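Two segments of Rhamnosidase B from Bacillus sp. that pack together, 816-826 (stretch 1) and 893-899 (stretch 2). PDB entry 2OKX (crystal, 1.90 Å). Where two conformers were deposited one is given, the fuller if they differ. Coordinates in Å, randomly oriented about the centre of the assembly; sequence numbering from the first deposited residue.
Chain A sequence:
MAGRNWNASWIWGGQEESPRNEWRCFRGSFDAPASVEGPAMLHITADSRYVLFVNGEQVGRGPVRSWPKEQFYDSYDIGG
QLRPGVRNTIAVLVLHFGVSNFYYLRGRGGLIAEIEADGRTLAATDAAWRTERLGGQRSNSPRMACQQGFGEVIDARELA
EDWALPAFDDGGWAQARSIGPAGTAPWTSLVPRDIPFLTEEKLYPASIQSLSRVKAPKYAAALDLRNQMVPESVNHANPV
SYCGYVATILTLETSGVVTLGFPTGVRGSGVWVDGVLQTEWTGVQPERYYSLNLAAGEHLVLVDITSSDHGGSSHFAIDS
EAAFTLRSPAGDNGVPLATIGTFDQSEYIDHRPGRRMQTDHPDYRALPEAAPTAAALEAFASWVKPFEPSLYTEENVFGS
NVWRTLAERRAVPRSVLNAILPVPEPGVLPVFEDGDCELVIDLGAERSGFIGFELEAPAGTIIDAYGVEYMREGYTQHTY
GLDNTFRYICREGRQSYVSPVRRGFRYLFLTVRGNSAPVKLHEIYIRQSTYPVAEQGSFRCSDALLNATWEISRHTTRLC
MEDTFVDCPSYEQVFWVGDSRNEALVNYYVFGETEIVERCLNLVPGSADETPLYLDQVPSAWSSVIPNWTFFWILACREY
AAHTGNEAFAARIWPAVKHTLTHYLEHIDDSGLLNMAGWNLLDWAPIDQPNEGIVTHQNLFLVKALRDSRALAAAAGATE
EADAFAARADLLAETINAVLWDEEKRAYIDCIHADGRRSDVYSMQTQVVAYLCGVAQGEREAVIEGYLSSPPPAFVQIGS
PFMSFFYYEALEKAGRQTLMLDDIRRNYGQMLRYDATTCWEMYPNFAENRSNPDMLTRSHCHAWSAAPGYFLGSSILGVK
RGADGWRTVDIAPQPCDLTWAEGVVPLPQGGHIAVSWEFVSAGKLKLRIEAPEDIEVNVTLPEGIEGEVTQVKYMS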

# COMPACT_ATOMS: atom_id res chain seq x y z
N ARG A 816 16.03 29.46 -5.18
CA ARG A 816 15.28 29.56 -6.43
C ARG A 816 13.82 29.17 -6.22
O ARG A 816 13.31 28.24 -6.86
CB ARG A 816 15.90 28.65 -7.49
CG ARG A 816 17.38 28.91 -7.76
CD ARG A 816 17.63 30.38 -8.05
NE ARG A 816 16.93 30.84 -9.24
CZ ARG A 816 17.32 30.59 -10.49
NH1 ARG A 816 18.42 29.88 -10.71
NH2 ARG A 816 16.62 31.06 -11.51
N GLN A 817 13.14 29.89 -5.33
CA GLN A 817 11.74 29.62 -5.02
C GLN A 817 10.79 29.79 -6.20
O GLN A 817 9.83 29.04 -6.34
CB GLN A 817 11.27 30.50 -3.85
CG GLN A 817 11.85 30.12 -2.48
CD GLN A 817 13.26 30.63 -2.26
OE1 GLN A 817 13.75 31.48 -3.01
NE2 GLN A 817 13.92 30.13 -1.22
N THR A 818 11.05 30.78 -7.05
CA THR A 818 10.19 31.01 -8.20
C THR A 818 10.23 29.82 -9.16
O THR A 818 9.20 29.41 -9.70
CB THR A 818 10.58 32.31 -8.94
OG1 THR A 818 10.38 33.43 -8.08
CG2 THR A 818 9.73 32.49 -10.20
N LEU A 819 11.42 29.27 -9.36
CA LEU A 819 11.58 28.12 -10.24
C LEU A 819 10.84 26.93 -9.63
O LEU A 819 10.28 26.10 -10.34
CB LEU A 819 13.06 27.77 -10.39
CG LEU A 819 13.35 26.60 -11.34
CD1 LEU A 819 12.92 26.99 -12.75
CD2 LEU A 819 14.84 26.26 -11.30
N MET A 820 10.87 26.86 -8.30
CA MET A 820 10.19 25.79 -7.57
C MET A 820 8.69 25.90 -7.84
O MET A 820 8.04 24.90 -8.16
CB MET A 820 10.47 25.91 -6.07
CG MET A 820 9.86 24.80 -5.22
SD MET A 820 9.77 25.24 -3.46
CE MET A 820 11.51 25.36 -3.04
N LEU A 821 8.14 27.10 -7.71
CA LEU A 821 6.72 27.31 -7.95
C LEU A 821 6.32 26.96 -9.38
O LEU A 821 5.29 26.32 -9.60
CB LEU A 821 6.32 28.76 -7.67
CG LEU A 821 6.29 29.20 -6.20
CD1 LEU A 821 5.61 30.56 -6.10
CD2 LEU A 821 5.53 28.17 -5.38
N ASP A 822 7.13 27.38 -10.35
CA ASP A 822 6.80 27.07 -11.73
C ASP A 822 6.86 25.58 -12.01
O ASP A 822 6.08 25.07 -12.81
CB ASP A 822 7.73 27.82 -12.69
CG ASP A 822 7.41 29.30 -12.78
OD1 ASP A 822 6.24 29.67 -12.55
OD2 ASP A 822 8.32 30.09 -13.09
N ASP A 823 7.77 24.88 -11.34
CA ASP A 823 7.88 23.44 -11.53
C ASP A 823 6.62 22.78 -10.95
O ASP A 823 6.03 21.89 -11.56
CB ASP A 823 9.12 22.88 -10.83
CG ASP A 823 9.45 21.46 -11.27
OD1 ASP A 823 10.16 21.30 -12.28
OD2 ASP A 823 8.98 20.51 -10.61
N ILE A 824 6.22 23.22 -9.76
CA ILE A 824 5.03 22.67 -9.12
C ILE A 824 3.82 22.91 -10.02
O ILE A 824 3.03 22.00 -10.27
CB ILE A 824 4.81 23.32 -7.73
CG1 ILE A 824 5.87 22.81 -6.75
CG2 ILE A 824 3.41 22.98 -7.20
CD1 ILE A 824 5.86 23.51 -5.40
N ARG A 825 3.68 24.14 -10.51
CA ARG A 825 2.57 24.48 -11.39
C ARG A 825 2.50 23.54 -12.59
O ARG A 825 1.43 23.03 -12.93
CB ARG A 825 2.70 25.92 -11.88
CG ARG A 825 2.38 26.96 -10.82
CD ARG A 825 3.00 28.31 -11.14
NE ARG A 825 2.57 29.33 -10.19
CZ ARG A 825 3.28 30.40 -9.86
NH1 ARG A 825 4.48 30.60 -10.40
NH2 ARG A 825 2.78 31.28 -9.00
N ARG A 826 3.64 23.32 -13.24
CA ARG A 826 3.68 22.46 -14.41
C ARG A 826 3.43 20.99 -14.10
O ARG A 826 2.53 20.36 -14.68
CB ARG A 826 5.04 22.60 -15.12
CG ARG A 826 5.27 21.56 -16.22
CD ARG A 826 6.53 21.83 -17.05
NE ARG A 826 7.71 22.11 -16.23
CZ ARG A 826 8.08 23.33 -15.84
NH1 ARG A 826 7.36 24.39 -16.21
NH2 ARG A 826 9.16 23.49 -15.09
N PRO A 893 9.19 34.97 4.45
CA PRO A 893 8.38 34.78 3.24
C PRO A 893 9.17 34.96 1.95
O PRO A 893 10.15 35.71 1.90
CB PRO A 893 7.29 35.85 3.39
CG PRO A 893 7.19 36.07 4.87
CD PRO A 893 8.65 36.07 5.27
N GLN A 894 8.74 34.23 0.92
CA GLN A 894 9.32 34.32 -0.42
C GLN A 894 8.11 34.32 -1.34
O GLN A 894 7.75 33.30 -1.93
CB GLN A 894 10.22 33.11 -0.72
CG GLN A 894 11.51 33.06 0.10
CD GLN A 894 12.38 34.30 -0.10
OE1 GLN A 894 13.30 34.55 0.68
NE2 GLN A 894 12.10 35.07 -1.15
N PRO A 895 7.43 35.48 -1.45
CA PRO A 895 6.24 35.65 -2.28
C PRO A 895 6.39 35.31 -3.76
O PRO A 895 5.41 34.94 -4.41
CB PRO A 895 5.89 37.13 -2.08
CG PRO A 895 6.42 37.42 -0.70
CD PRO A 895 7.75 36.72 -0.73
N CYS A 896 7.60 35.45 -4.29
CA CYS A 896 7.83 35.17 -5.70
C CYS A 896 6.85 36.04 -6.48
O CYS A 896 6.85 37.27 -6.33
CB CYS A 896 7.60 33.69 -6.01
SG CYS A 896 8.70 32.60 -5.11
N ASP A 897 5.99 35.43 -7.30
CA ASP A 897 5.02 36.22 -8.07
C ASP A 897 3.62 36.26 -7.48
O ASP A 897 2.67 36.67 -8.16
CB ASP A 897 4.96 35.71 -9.52
CG ASP A 897 4.66 34.22 -9.61
OD1 ASP A 897 4.71 33.69 -10.74
OD2 ASP A 897 4.38 33.57 -8.57
N LEU A 898 3.48 35.86 -6.22
CA LEU A 898 2.18 35.86 -5.55
C LEU A 898 1.87 37.24 -4.95
O LEU A 898 2.78 37.99 -4.60
CB LEU A 898 2.18 34.81 -4.44
CG LEU A 898 2.52 33.38 -4.86
CD1 LEU A 898 2.54 32.47 -3.63
CD2 LEU A 898 1.49 32.88 -5.89
N THR A 899 0.58 37.57 -4.84
CA THR A 899 0.20 38.86 -4.27
C THR A 899 -0.16 38.72 -2.79
O THR A 899 -0.11 39.70 -2.04
CB THR A 899 -0.97 39.51 -5.03
OG1 THR A 899 -2.08 38.60 -5.09
CG2 THR A 899 -0.54 39.86 -6.44
O HOH W 1 7.12 33.22 -12.84

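The strongest link between the two stretches is a salt bridge between R825 and D897. R825 NH2 donates to D897 OD2 at 2.8 Å, with an N-H...O angle of 171°, close to linear. R825 NH1 also donates to D897 OD1, at 3.1 Å, but the angle is 130° and this bond is weak. The guanidinium therefore meets the carboxylate with two nitrogens facing two oxygens. One arm is nearly linear and the other is weak. Opposite charges and directed hydrogen bonds reinforce each other here.

The same guanidinium is held from within the helix. R825 NH1 donates to D822 OD1 at 2.9 Å, which makes a second salt bridge. D822 lies three residues earlier, so both side chains lie along the same side of the helix. NH1 is thus shared between two carboxylates, which meet the guanidinium from directions roughly at right angles. R825 NE and NH2 also have hydrogen-bond partners elsewhere in the structure.

Water 1 joins the two acids. It donates to D897 OD1 at 3.2 Å and, weakly, to D822 OD2 at 3.4 Å. Both carboxylates act as acceptors, so the water bridges the two side chains.

The backbones differ in kind. Residues 817-826 are helical, with R816 at the N-cap position. The regular i to i+4 ladder starts with M820 N to R816 O at 3.2 Å and continues with L821 N to Q817 O at 2.9 Å. Stretch 2 has no regular helix or strand. Its main feature is a type II' beta turn from P895 to L898, closed by L898 N to P895 O at 2.8 Å. C896 has a positive phi of 55°, as the first central position of this turn type requires. The closest CA pair across the contact is T818 CA and C896 CA, 5.4 Å apart. No backbone hydrogen bond joins the stretches, so side chains make the polar links.

C896 has the largest covered area of any residue here, 72 Å². Its CA-to-CB bond points toward the helix. Three helix residues meet it. Q817 CB lies 3.6 Å from C896 SG, T818 OG1 lies 3.5 Å from C896 CB, and L821 CD1 lies 3.7 Å from C896 CB. Q817, T818 and L821 are spaced one and three apart, so the helix offers them to the turn together.

L821 carries the apolar contact onward. L821 CD1 is also 4.4 Å from L898 CG, a looser approach. R825 comes next along the helix, one turn after L821. R825 NH2 lies 3.7 Å from L898 CD2, which sits near the plane of the guanidinium, at its edge. At the other end, Q817 CD packs 3.8 Å from Q894 CG. In all, 357 Å² is buried, with the turn supplying both the packing at C896 and L898 and, through D897, the salt bridge to R825.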